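Local coordinates for uncharacterized protein (Capnocytophaga ochracea, PDB 4W9R) that is of unknown function but is probably esterase-like, pairing an alpha/beta-hydrolase domain of the putative esterase family with a helical C-terminal region, at residues M53-Y57 with I225-D230; I113-K117 with Q269-K273; I235-I239 with K274-D280; E252-E257 with D293-K299; V281-Y285 with M314-F318. The contacts are given in a common frame with arbitrary orientation. Numbering follows the deposited sequence.

Contact 1: residues M53-Y57 with I225-D230; sequences MVRYY and IAQALD
Leu229 sits at the apolar centre of this helix-helix contact. Its CA-to-CB bond points toward helix 53-57, and its mt rotamer (chi1 m, chi2 t) carries CD1 to 3.7 Å from Val54 CG1 and 4.1 Å from Met53 CB. Tyr57 CE2 lies 3.7 Å from Leu229 CB. Met53, present as selenomethionine, extends in an mtt conformation. Its SE reaches Ile225 CG2 at 3.8 Å and Ala226 CB at 4.0 Å.

Both segments are regular helix. Their local axes approach to 10.7 Å and cross at -46°. The CA register pairs Met53 with Ala226 (7.0 Å), Val54 with Leu229 (7.6 Å) and Tyr57 with Asp230 (8.0 Å).

The polar edge is the hydroxyl of Tyr57, whose chi1 is m. Tyr57 OH donates to Ala226 O at 2.8 Å and lies 3.8 Å from Asp230 CB. The carboxylate of Asp230 forms a salt bridge with Lys237.

Helices 43-59 and 217-232 match helices A and F of the alpha/beta-hydrolase fold, which share one face of the sheet. Ile225 also touches Leu147 of strand 143-149. Met53 packs on Met53 of the second subunit, so the pair borders the dimer interface.

Ala226 O also accepts the helical bond from Asp230 N (3.2 Å). The buried phenol is therefore satisfied without breaking the helix.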
# COMPACT_ATOMS: atom_id res chain seq x y z
N MSE B 53 -2.56 -5.76 2.66
CA MSE B 53 -1.62 -5.17 3.60
C MSE B 53 -1.68 -5.81 4.99
O MSE B 53 -0.68 -5.85 5.70
CB MSE B 53 -1.82 -3.66 3.70
CG MSE B 53 -1.39 -2.90 2.45
SE MSE B 53 -1.47 -0.95 2.61
CE MSE B 53 -1.50 -0.48 0.71
N VAL B 54 -2.85 -6.31 5.39
CA VAL B 54 -2.94 -6.98 6.70
C VAL B 54 -2.33 -8.37 6.61
O VAL B 54 -1.83 -8.90 7.60
CB VAL B 54 -4.40 -7.07 7.22
CG1 VAL B 54 -4.99 -5.67 7.40
CG2 VAL B 54 -5.27 -7.91 6.30
N ARG B 55 -2.37 -8.97 5.42
CA ARG B 55 -1.70 -10.24 5.19
C ARG B 55 -0.19 -10.03 5.14
O ARG B 55 0.58 -10.85 5.64
CB ARG B 55 -2.18 -10.88 3.89
CG ARG B 55 -3.63 -11.33 3.91
CD ARG B 55 -4.08 -11.83 2.55
NE ARG B 55 -3.19 -12.87 2.03
CZ ARG B 55 -3.31 -14.16 2.31
NH1 ARG B 55 -4.28 -14.58 3.11
NH2 ARG B 55 -2.46 -15.04 1.80
N TYR B 56 0.21 -8.92 4.54
CA TYR B 56 1.60 -8.52 4.45
C TYR B 56 2.22 -8.37 5.83
O TYR B 56 3.25 -8.98 6.13
CB TYR B 56 1.70 -7.21 3.66
CG TYR B 56 3.06 -6.56 3.61
CD1 TYR B 56 3.98 -6.89 2.62
CD2 TYR B 56 3.42 -5.57 4.53
CE1 TYR B 56 5.22 -6.28 2.56
CE2 TYR B 56 4.65 -4.96 4.48
CZ TYR B 56 5.55 -5.32 3.49
OH TYR B 56 6.78 -4.70 3.45
N TYR B 57 1.59 -7.56 6.68
CA TYR B 57 2.06 -7.34 8.04
C TYR B 57 2.04 -8.61 8.87
O TYR B 57 2.88 -8.81 9.75
CB TYR B 57 1.23 -6.25 8.72
CG TYR B 57 1.57 -4.85 8.27
CD1 TYR B 57 2.89 -4.45 8.12
CD2 TYR B 57 0.57 -3.92 8.01
CE1 TYR B 57 3.21 -3.17 7.71
CE2 TYR B 57 0.88 -2.63 7.60
CZ TYR B 57 2.20 -2.26 7.46
OH TYR B 57 2.51 -0.99 7.05
N ILE B 225 -3.29 3.81 4.74
CA ILE B 225 -3.60 2.48 5.25
C ILE B 225 -2.36 1.82 5.82
O ILE B 225 -2.40 1.23 6.90
CB ILE B 225 -4.19 1.58 4.14
CG1 ILE B 225 -5.45 2.21 3.56
CG2 ILE B 225 -4.48 0.19 4.68
CD1 ILE B 225 -6.04 1.43 2.41
N ALA B 226 -1.25 1.92 5.09
CA ALA B 226 0.01 1.32 5.51
C ALA B 226 0.48 1.88 6.84
O ALA B 226 0.88 1.13 7.74
CB ALA B 226 1.07 1.53 4.44
N GLN B 227 0.41 3.20 6.98
CA GLN B 227 0.83 3.86 8.21
C GLN B 227 -0.11 3.53 9.38
O GLN B 227 0.35 3.23 10.48
CB GLN B 227 0.89 5.38 8.01
CG GLN B 227 2.03 5.83 7.11
CD GLN B 227 2.13 7.34 7.02
OE1 GLN B 227 1.39 8.07 7.68
NE2 GLN B 227 3.06 7.82 6.21
N ALA B 228 -1.41 3.60 9.12
CA ALA B 228 -2.41 3.39 10.17
C ALA B 228 -2.30 2.00 10.78
O ALA B 228 -2.28 1.85 12.00
CB ALA B 228 -3.81 3.62 9.62
N LEU B 229 -2.23 0.98 9.92
CA LEU B 229 -2.08 -0.40 10.38
C LEU B 229 -0.77 -0.60 11.12
O LEU B 229 -0.71 -1.34 12.11
CB LEU B 229 -2.15 -1.36 9.20
CG LEU B 229 -3.49 -1.45 8.46
CD1 LEU B 229 -3.36 -2.35 7.25
CD2 LEU B 229 -4.58 -1.96 9.40
N ASP B 230 0.28 0.07 10.65
CA ASP B 230 1.61 -0.06 11.24
C ASP B 230 1.62 0.43 12.69
O ASP B 230 2.14 -0.24 13.58
CB ASP B 230 2.64 0.72 10.42
CG ASP B 230 4.04 0.61 10.99
OD1 ASP B 230 4.48 -0.53 11.28
OD2 ASP B 230 4.70 1.66 11.16

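Contact 2: residues I113-K117 with Q269-K273; sequences IADLK and QLGVK
This is a buried backbone-to-side-chain packing contact between a strand entry and a helix end. It joins the start of strand 116-122, inside the main sheet, to the C-terminal end of helix 255-270. No hydrogen bond crosses it.

The chain is extended at Ala114, turns a corner at Asp115 (phi/psi -74/-15), and is extended again from Leu116. Asp115 CA lies 4.7 Å from Gly271 CA, and Leu116 CA lies 5.4 Å from Leu270 CA. The CA-to-CB bonds of Ala114 and Leu116 both point toward the other segment. Ala114 CB rests 3.5 Å from Gly271 O and 4.1 Å from Val272 CG1. Leu116 CB meets Leu270 O at 3.5 Å and Gln269 O at 3.7 Å. With chi1 t and chi2 p, its CD2 comes 4.2 Å from Leu270 CG.

Strand 116-122 is the fifth strand of the alpha/beta-hydrolase sheet. In that fold the nucleophile elbow follows the strand's far end, so this contact lies at the opposite end.

Gly271 is the first residue to leave helical geometry, with phi/psi 67/13. Positive phi favours glycine here. Packing does too, since an ideal CB would clash with Asp115 N at 2.7 Å. Phe233 touches both Leu116 and Leu270. Val272 packs on Pro36 of the neighbouring strand 35-40.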
# COMPACT_ATOMS: atom_id res chain seq x y z
N ILE B 113 -14.84 -12.80 17.20
CA ILE B 113 -14.24 -11.48 17.06
C ILE B 113 -13.63 -11.00 18.37
O ILE B 113 -14.28 -11.05 19.42
CB ILE B 113 -15.27 -10.45 16.56
CG1 ILE B 113 -15.89 -10.91 15.24
CG2 ILE B 113 -14.62 -9.08 16.40
CD1 ILE B 113 -14.88 -11.21 14.15
N ALA B 114 -12.40 -10.51 18.31
CA ALA B 114 -11.71 -9.99 19.48
C ALA B 114 -12.28 -8.64 19.91
O ALA B 114 -13.20 -8.12 19.28
CB ALA B 114 -10.22 -9.87 19.21
N ASP B 115 -11.71 -8.07 20.97
CA ASP B 115 -12.21 -6.81 21.52
C ASP B 115 -11.85 -5.61 20.65
O ASP B 115 -12.40 -4.53 20.82
CB ASP B 115 -11.67 -6.61 22.94
CG ASP B 115 -12.28 -7.57 23.94
OD1 ASP B 115 -12.58 -8.72 23.55
OD2 ASP B 115 -12.46 -7.19 25.11
N LEU B 116 -10.91 -5.81 19.73
CA LEU B 116 -10.50 -4.74 18.83
C LEU B 116 -11.27 -4.77 17.51
O LEU B 116 -11.14 -5.72 16.73
CB LEU B 116 -9.00 -4.81 18.55
CG LEU B 116 -8.48 -3.76 17.57
CD1 LEU B 116 -8.73 -2.36 18.11
CD2 LEU B 116 -7.00 -3.97 17.28
N LYS B 117 -12.06 -3.73 17.27
CA LYS B 117 -12.82 -3.61 16.03
C LYS B 117 -12.55 -2.26 15.38
O LYS B 117 -12.84 -1.22 15.96
CB LYS B 117 -14.32 -3.79 16.30
CG LYS B 117 -14.70 -5.18 16.80
CD LYS B 117 -16.14 -5.22 17.30
CE LYS B 117 -16.21 -5.02 18.81
NZ LYS B 117 -15.69 -3.70 19.25
N GLN B 269 -4.89 -3.83 24.14
CA GLN B 269 -5.16 -3.04 22.94
C GLN B 269 -5.73 -3.87 21.78
O GLN B 269 -6.71 -3.47 21.16
CB GLN B 269 -3.88 -2.34 22.47
CG GLN B 269 -3.21 -1.50 23.54
CD GLN B 269 -2.03 -0.71 22.99
OE1 GLN B 269 -1.65 -0.86 21.83
NE2 GLN B 269 -1.45 0.15 23.82
N LEU B 270 -5.10 -5.01 21.49
CA LEU B 270 -5.46 -5.80 20.32
C LEU B 270 -6.50 -6.89 20.61
O LEU B 270 -7.02 -7.51 19.68
CB LEU B 270 -4.21 -6.43 19.70
CG LEU B 270 -3.41 -5.60 18.70
CD1 LEU B 270 -3.02 -4.24 19.26
CD2 LEU B 270 -2.17 -6.37 18.26
N GLY B 271 -6.79 -7.12 21.88
CA GLY B 271 -7.78 -8.11 22.27
C GLY B 271 -7.41 -9.56 21.98
O GLY B 271 -8.27 -10.44 22.05
N VAL B 272 -6.15 -9.81 21.67
CA VAL B 272 -5.69 -11.18 21.40
C VAL B 272 -4.58 -11.61 22.35
O VAL B 272 -3.82 -10.78 22.85
CB VAL B 272 -5.19 -11.33 19.95
CG1 VAL B 272 -6.31 -11.07 18.96
CG2 VAL B 272 -4.02 -10.39 19.69
N LYS B 273 -4.50 -12.91 22.59
CA LYS B 273 -3.45 -13.46 23.44
C LYS B 273 -2.35 -14.04 22.56
O LYS B 273 -2.54 -15.07 21.91
CB LYS B 273 -4.00 -14.53 24.38
CG LYS B 273 -5.16 -14.07 25.25
CD LYS B 273 -5.79 -15.25 25.99
CE LYS B 273 -6.97 -14.81 26.84
NZ LYS B 273 -6.55 -13.89 27.94

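Contact 3: residues I235-I239 with K274-D280; sequences IYKPI and KVPILND
Lys274 lies over one face of the Tyr236 ring. Its side chain is fully extended, with all four chi angles t. Its CD is 3.8 Å from the Tyr236 ring centroid, a CH-pi contact. Its NZ is also 3.8 Å from that centroid, 21° off the normal, a cation-pi contact. The same Lys274 NZ donates to Tyr236 O at 2.8 Å and to water 1 at 2.7 Å. Water 1 is in turn 2.7 Å from Asp280 OD2.

Segment 235-239 leaves a 3-10 turn and becomes extended. Segment 274-280 is extended until Ile277, the N-cap residue of helix 278-290. Ile239 CA and Asp280 CA are 5.8 Å apart. Ile239 N donates to Asp280 OD1 at 3.0 Å, and Asn279 ND2 donates to Ile239 O at 3.1 Å. Pro238 CB packs on Ile277 CD1 at 3.7 Å.

The linker leaving the hydrolase domain is thus held to the first turn of helix 278-290. Asp280 OD2 accepts from Tyr263. Lysine, carboxylate and side-chain amide thus serve a largely irregular backbone.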
# COMPACT_ATOMS: atom_id res chain seq x y z
N ILE B 235 2.36 -2.53 18.83
CA ILE B 235 2.69 -3.24 20.06
C ILE B 235 2.90 -4.74 19.81
O ILE B 235 3.57 -5.43 20.59
CB ILE B 235 1.60 -3.04 21.14
CG1 ILE B 235 2.09 -3.51 22.51
CG2 ILE B 235 0.31 -3.75 20.75
CD1 ILE B 235 3.33 -2.78 23.00
N TYR B 236 2.35 -5.25 18.71
CA TYR B 236 2.43 -6.66 18.38
C TYR B 236 3.81 -7.03 17.83
O TYR B 236 4.19 -8.20 17.84
CB TYR B 236 1.34 -7.03 17.36
CG TYR B 236 1.16 -8.52 17.14
CD1 TYR B 236 1.86 -9.19 16.14
CD2 TYR B 236 0.25 -9.25 17.90
CE1 TYR B 236 1.69 -10.54 15.93
CE2 TYR B 236 0.07 -10.60 17.69
CZ TYR B 236 0.79 -11.24 16.70
OH TYR B 236 0.61 -12.59 16.49
N LYS B 237 4.54 -6.03 17.35
CA LYS B 237 5.85 -6.24 16.74
C LYS B 237 6.81 -6.96 17.68
O LYS B 237 6.75 -6.79 18.90
CB LYS B 237 6.46 -4.91 16.30
CG LYS B 237 5.89 -4.33 15.01
CD LYS B 237 6.68 -3.10 14.58
CE LYS B 237 6.11 -2.48 13.31
NZ LYS B 237 4.74 -1.92 13.52
N PRO B 238 7.72 -7.77 17.10
CA PRO B 238 8.79 -8.41 17.88
C PRO B 238 9.73 -7.38 18.49
O PRO B 238 9.78 -6.25 18.02
CB PRO B 238 9.51 -9.26 16.83
CG PRO B 238 8.51 -9.47 15.74
CD PRO B 238 7.72 -8.20 15.70
N ILE B 239 10.46 -7.78 19.52
CA ILE B 239 11.40 -6.87 20.16
C ILE B 239 12.68 -6.78 19.34
O ILE B 239 13.36 -7.78 19.11
CB ILE B 239 11.75 -7.33 21.59
CG1 ILE B 239 10.47 -7.48 22.42
CG2 ILE B 239 12.70 -6.34 22.25
CD1 ILE B 239 10.72 -7.95 23.84
N LYS B 274 -1.19 -13.39 22.56
CA LYS B 274 -0.09 -13.81 21.70
C LYS B 274 0.86 -14.74 22.43
O LYS B 274 1.40 -14.39 23.48
CB LYS B 274 0.68 -12.60 21.17
CG LYS B 274 1.85 -12.96 20.27
CD LYS B 274 2.61 -11.73 19.80
CE LYS B 274 3.69 -12.12 18.80
NZ LYS B 274 4.41 -10.93 18.26
N VAL B 275 1.05 -15.93 21.88
CA VAL B 275 2.06 -16.85 22.38
C VAL B 275 3.42 -16.20 22.21
O VAL B 275 3.77 -15.77 21.11
CB VAL B 275 2.03 -18.20 21.64
CG1 VAL B 275 3.15 -19.11 22.15
CG2 VAL B 275 0.68 -18.87 21.81
N PRO B 276 4.20 -16.11 23.30
CA PRO B 276 5.51 -15.45 23.25
C PRO B 276 6.44 -16.11 22.24
O PRO B 276 6.61 -17.32 22.24
CB PRO B 276 6.04 -15.63 24.68
CG PRO B 276 4.82 -15.79 25.52
CD PRO B 276 3.85 -16.55 24.67
N ILE B 277 7.02 -15.28 21.37
CA ILE B 277 7.93 -15.77 20.35
C ILE B 277 9.33 -15.95 20.91
O ILE B 277 9.75 -15.22 21.81
CB ILE B 277 7.97 -14.82 19.14
CG1 ILE B 277 8.33 -13.41 19.58
CG2 ILE B 277 6.62 -14.83 18.43
CD1 ILE B 277 8.39 -12.41 18.44
N LEU B 278 10.05 -16.94 20.39
CA LEU B 278 11.39 -17.29 20.87
C LEU B 278 12.33 -16.08 20.90
O LEU B 278 13.17 -15.97 21.79
CB LEU B 278 11.99 -18.39 19.99
CG LEU B 278 13.27 -19.03 20.52
CD1 LEU B 278 13.03 -19.66 21.88
CD2 LEU B 278 13.79 -20.07 19.53
N ASN B 279 12.17 -15.19 19.93
CA ASN B 279 12.97 -13.96 19.88
C ASN B 279 12.76 -13.09 21.11
O ASN B 279 13.73 -12.60 21.70
CB ASN B 279 12.62 -13.17 18.61
CG ASN B 279 13.33 -11.83 18.55
OD1 ASN B 279 14.47 -11.73 18.11
ND2 ASN B 279 12.64 -10.78 18.99
N ASP B 280 11.50 -12.91 21.50
CA ASP B 280 11.17 -12.08 22.65
C ASP B 280 11.59 -12.73 23.97
O ASP B 280 11.99 -12.05 24.91
CB ASP B 280 9.67 -11.79 22.68
CG ASP B 280 9.26 -10.78 21.63
OD1 ASP B 280 10.09 -10.45 20.75
OD2 ASP B 280 8.10 -10.31 21.67
O HOH W 1 6.20 -9.66 19.81

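Contact 4: residues E252-E257 with D293-K299; sequences ETGIYE and DWESLKK
An N-capped helix start meets the first turn of another helix in the helical C-terminal region. Asp293 is the N-cap of helix 294-306. Its chi1 is t, and its OD1 accepts a weak capping bond from Glu295 N at 3.4 Å. Its other oxygen, OD2, accepts from Ser296 OG at 2.5 Å.

The CA-to-CB bond of Ser296 points toward segment 252-257, and its chi1 is m. Ser296 OG accepts from Tyr256 N at 3.2 Å, nearly straight at 172°, and weakly from Ile255 N at 3.4 Å. The start of helix 255-270 therefore rests its amides on a side chain of helix 294-306. Gly254, with phi/psi 63/33, leads into that helix. Water 2 accepts from Gly254 N at 2.8 Å and donates to Asp293 OD2 at 2.9 Å.

The register sets Thr253 CA 5.9 Å from Asp293 CA, and Tyr256 CA 4.8 Å from Ser296 CA. This close approach lets Tyr256 CB and Ser296 CB meet at 3.6 Å. Tyr256, chi1 t, turns one ring face to Lys299, whose CB is 3.8 Å from the centroid in a CH-pi contact.

Lys299 adopts an mtmt rotamer. Its NZ makes a salt bridge to Glu257 OE2 at 2.7 Å, where Glu257 bends back with chi1 m and chi2 p. Water 3 lies 3.1 Å from Tyr256 OH and donates to Lys299 O at 3.1 Å.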
# COMPACT_ATOMS: atom_id res chain seq x y z
N GLU B 252 18.11 -2.63 35.49
CA GLU B 252 18.82 -3.41 36.49
C GLU B 252 17.92 -4.52 37.05
O GLU B 252 18.37 -5.65 37.27
CB GLU B 252 19.32 -2.51 37.62
CG GLU B 252 20.29 -1.44 37.15
CD GLU B 252 20.64 -0.44 38.24
OE1 GLU B 252 20.02 -0.50 39.32
OE2 GLU B 252 21.53 0.40 38.01
N THR B 253 16.66 -4.19 37.27
CA THR B 253 15.67 -5.16 37.73
C THR B 253 14.37 -5.01 36.95
O THR B 253 14.25 -4.14 36.08
CB THR B 253 15.37 -5.02 39.24
OG1 THR B 253 14.94 -3.69 39.52
CG2 THR B 253 16.61 -5.33 40.06
N GLY B 254 13.39 -5.85 37.26
CA GLY B 254 12.08 -5.80 36.62
C GLY B 254 12.12 -6.08 35.13
O GLY B 254 11.33 -5.54 34.36
N ILE B 255 13.05 -6.95 34.72
CA ILE B 255 13.23 -7.27 33.31
C ILE B 255 12.13 -8.19 32.80
O ILE B 255 11.63 -8.00 31.69
CB ILE B 255 14.61 -7.91 33.07
CG1 ILE B 255 15.71 -6.89 33.38
CG2 ILE B 255 14.73 -8.40 31.63
CD1 ILE B 255 17.08 -7.33 32.95
N TYR B 256 11.75 -9.18 33.60
CA TYR B 256 10.64 -10.05 33.25
C TYR B 256 9.36 -9.24 33.07
O TYR B 256 8.54 -9.54 32.20
CB TYR B 256 10.43 -11.13 34.30
CG TYR B 256 9.04 -11.74 34.26
CD1 TYR B 256 8.70 -12.67 33.29
CD2 TYR B 256 8.07 -11.37 35.18
CE1 TYR B 256 7.43 -13.22 33.24
CE2 TYR B 256 6.80 -11.92 35.14
CZ TYR B 256 6.49 -12.84 34.17
OH TYR B 256 5.23 -13.39 34.12
N GLU B 257 9.19 -8.22 33.91
CA GLU B 257 8.01 -7.37 33.86
C GLU B 257 7.87 -6.65 32.52
O GLU B 257 6.76 -6.39 32.07
CB GLU B 257 8.05 -6.35 35.00
CG GLU B 257 7.55 -6.88 36.34
CD GLU B 257 8.44 -7.95 36.93
OE1 GLU B 257 9.64 -7.99 36.58
OE2 GLU B 257 7.95 -8.75 37.76
N ASP B 293 19.95 -10.17 37.16
CA ASP B 293 18.73 -10.15 37.95
C ASP B 293 18.08 -11.51 37.85
O ASP B 293 17.49 -11.86 36.83
CB ASP B 293 17.80 -9.04 37.45
CG ASP B 293 16.38 -9.19 37.97
OD1 ASP B 293 16.21 -9.60 39.14
OD2 ASP B 293 15.44 -8.88 37.21
N TRP B 294 18.14 -12.27 38.94
CA TRP B 294 17.73 -13.67 38.90
C TRP B 294 16.28 -13.88 39.31
O TRP B 294 15.74 -14.96 39.13
CB TRP B 294 18.65 -14.51 39.78
CG TRP B 294 20.11 -14.29 39.50
CD1 TRP B 294 21.06 -13.90 40.39
CD2 TRP B 294 20.77 -14.44 38.23
NE1 TRP B 294 22.28 -13.80 39.76
CE2 TRP B 294 22.13 -14.12 38.44
CE3 TRP B 294 20.35 -14.80 36.95
CZ2 TRP B 294 23.07 -14.17 37.41
CZ3 TRP B 294 21.29 -14.85 35.93
CH2 TRP B 294 22.63 -14.53 36.17
N GLU B 295 15.65 -12.84 39.84
CA GLU B 295 14.27 -12.96 40.26
C GLU B 295 13.38 -12.99 39.02
O GLU B 295 12.33 -13.63 39.01
CB GLU B 295 13.87 -11.82 41.20
CG GLU B 295 12.78 -12.19 42.19
CD GLU B 295 13.17 -13.32 43.12
OE1 GLU B 295 14.38 -13.47 43.41
OE2 GLU B 295 12.28 -14.07 43.56
N SER B 296 13.83 -12.31 37.98
CA SER B 296 13.13 -12.31 36.70
C SER B 296 13.24 -13.67 36.02
O SER B 296 12.33 -14.10 35.32
CB SER B 296 13.69 -11.21 35.78
OG SER B 296 13.36 -9.92 36.26
N LEU B 297 14.37 -14.34 36.24
CA LEU B 297 14.62 -15.64 35.63
C LEU B 297 13.64 -16.69 36.14
O LEU B 297 13.16 -17.53 35.38
CB LEU B 297 16.06 -16.09 35.89
CG LEU B 297 16.48 -17.42 35.28
CD1 LEU B 297 16.31 -17.39 33.77
CD2 LEU B 297 17.92 -17.74 35.65
N LYS B 298 13.35 -16.64 37.44
CA LYS B 298 12.40 -17.57 38.05
C LYS B 298 11.00 -17.35 37.49
O LYS B 298 10.29 -18.31 37.16
CB LYS B 298 12.40 -17.42 39.57
CG LYS B 298 11.54 -18.44 40.30
CD LYS B 298 11.46 -18.13 41.79
CE LYS B 298 10.85 -19.29 42.57
NZ LYS B 298 9.47 -19.61 42.12
N LYS B 299 10.61 -16.09 37.39
CA LYS B 299 9.29 -15.73 36.89
C LYS B 299 9.19 -15.98 35.39
O LYS B 299 8.10 -16.26 34.87
CB LYS B 299 8.97 -14.27 37.22
CG LYS B 299 8.73 -14.01 38.70
CD LYS B 299 8.43 -12.55 39.00
CE LYS B 299 9.67 -11.69 38.88
NZ LYS B 299 9.44 -10.31 39.37
O HOH W 2 13.41 -7.97 39.02
O HOH W 3 5.27 -15.89 35.95

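Contact 5: residues V281-Y285 with M314-F318; sequences VMATY and MPNFF
Aromatic packing dominates one end of this buried contact. The rings of Tyr285 and Phe318 are nearly parallel, with planes at 16° and centroids 4.7 Å apart, but are slid so far that they barely overlap. Phe318 CE1 sits over one face of Tyr285, 3.4 Å from its CD1. Tyr285 has chi1 t and Phe318 has chi1 m. Tyr285 OH also meets the edge of the Phe317 ring, 4.1 Å from CE2.

Aliphatic and selenium contacts fill the other end. Met282 and Met314 are both selenomethionine. Val281 CG1 lies 3.7 Å from Met314 CE and 4.1 Å from Phe318 CE2. Met282 CE lies 4.0 Å from Met314 SE.

No hydrogen bond crosses the contact. The hydroxyl of Tyr285 bonds to Glu321 and, weakly, to a bound acetate.

Both segments are helical and run parallel, at 4°. Their local axes stay 13.5 Å apart, so large side chains bridge the gap. Val281 and Met314 have CA atoms 10.4 Å apart, and Tyr285 and Phe318 8.7 Å.

Helices 278-290 and 314-325 probably act as the first helices of successive TPR-like hairpins. Val304 of helix 294-306 touches Val281 and Met314, Ala301 packs on Phe318, and helix 350-362 on Phe317.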
# COMPACT_ATOMS: atom_id res chain seq x y z
N VAL B 281 11.51 -14.06 24.03
CA VAL B 281 11.91 -14.79 25.22
C VAL B 281 13.42 -14.72 25.42
O VAL B 281 13.89 -14.42 26.52
CB VAL B 281 11.47 -16.27 25.16
CG1 VAL B 281 12.02 -17.03 26.35
CG2 VAL B 281 9.95 -16.37 25.10
N MSE B 282 14.17 -14.97 24.36
CA MSE B 282 15.62 -14.95 24.42
C MSE B 282 16.16 -13.55 24.70
O MSE B 282 17.19 -13.40 25.37
CB MSE B 282 16.22 -15.49 23.12
CG MSE B 282 16.02 -16.99 22.94
SE MSE B 282 16.63 -17.99 24.51
CE MSE B 282 16.14 -19.78 23.93
N ALA B 283 15.47 -12.54 24.20
CA ALA B 283 15.85 -11.16 24.47
C ALA B 283 15.71 -10.86 25.95
O ALA B 283 16.55 -10.17 26.54
CB ALA B 283 15.00 -10.20 23.65
N THR B 284 14.66 -11.39 26.56
CA THR B 284 14.42 -11.22 27.98
C THR B 284 15.47 -11.96 28.79
O THR B 284 16.00 -11.44 29.77
CB THR B 284 13.01 -11.71 28.38
OG1 THR B 284 12.03 -11.10 27.54
CG2 THR B 284 12.72 -11.38 29.83
N TYR B 285 15.78 -13.18 28.35
CA TYR B 285 16.75 -14.03 29.03
C TYR B 285 18.16 -13.44 28.98
O TYR B 285 18.88 -13.47 29.98
CB TYR B 285 16.74 -15.43 28.40
CG TYR B 285 17.80 -16.37 28.93
CD1 TYR B 285 17.68 -16.95 30.18
CD2 TYR B 285 18.91 -16.71 28.16
CE1 TYR B 285 18.64 -17.82 30.66
CE2 TYR B 285 19.87 -17.58 28.63
CZ TYR B 285 19.73 -18.13 29.88
OH TYR B 285 20.69 -19.00 30.35
N MSE B 314 13.03 -25.92 28.00
CA MSE B 314 13.36 -24.54 28.38
C MSE B 314 12.89 -24.10 29.78
O MSE B 314 13.68 -23.52 30.52
CB MSE B 314 12.81 -23.57 27.34
CG MSE B 314 13.38 -22.17 27.47
SE MSE B 314 12.90 -21.01 25.99
CE MSE B 314 11.07 -20.64 26.51
N PRO B 315 11.61 -24.36 30.15
CA PRO B 315 11.17 -23.87 31.46
C PRO B 315 11.99 -24.40 32.64
O PRO B 315 12.34 -23.63 33.53
CB PRO B 315 9.73 -24.38 31.55
CG PRO B 315 9.29 -24.49 30.15
CD PRO B 315 10.49 -24.95 29.40
N ASN B 316 12.30 -25.69 32.63
CA ASN B 316 13.07 -26.28 33.71
C ASN B 316 14.56 -25.94 33.61
O ASN B 316 15.27 -25.98 34.61
CB ASN B 316 12.87 -27.79 33.75
CG ASN B 316 11.53 -28.18 34.33
OD1 ASN B 316 11.03 -27.53 35.25
ND2 ASN B 316 10.94 -29.25 33.80
N PHE B 317 15.02 -25.61 32.41
CA PHE B 317 16.39 -25.16 32.24
C PHE B 317 16.58 -23.80 32.88
O PHE B 317 17.58 -23.56 33.57
CB PHE B 317 16.78 -25.11 30.76
CG PHE B 317 18.20 -24.69 30.52
CD1 PHE B 317 19.22 -25.63 30.49
CD2 PHE B 317 18.52 -23.36 30.31
CE1 PHE B 317 20.53 -25.25 30.27
CE2 PHE B 317 19.83 -22.97 30.09
CZ PHE B 317 20.84 -23.92 30.07
N PHE B 318 15.63 -22.90 32.65
CA PHE B 318 15.65 -21.58 33.26
C PHE B 318 15.57 -21.68 34.78
O PHE B 318 16.28 -20.99 35.50
CB PHE B 318 14.50 -20.71 32.73
CG PHE B 318 14.70 -20.21 31.33
CD1 PHE B 318 15.94 -20.31 30.71
CD2 PHE B 318 13.66 -19.63 30.63
CE1 PHE B 318 16.12 -19.85 29.42
CE2 PHE B 318 13.84 -19.17 29.34
CZ PHE B 318 15.07 -19.28 28.74

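How the contacts relate
Contacts 1, 2 and 5 are buried; contacts 3 and 4 are partly buried and richer in polar bonds and water. Contact 1 belongs to the hydrolase domain and borders the dimer interface. Contact 2 joins that domain's sheet to helix 255-270, whose start is used by contact 4. Contacts 3 and 5 share helix 278-290. Contact 3 bridges the two regions: Lys237 reaches Asp230 of contact 1, with NZ to OD1 at 2.6 Å, and Ile235 and Tyr236 pack on Leu270 of contact 2. Contacts 4 and 5 touch through Leu297 and Phe318, their centres about 11 Å apart, so one N-capped helix start lies beside an apolar core.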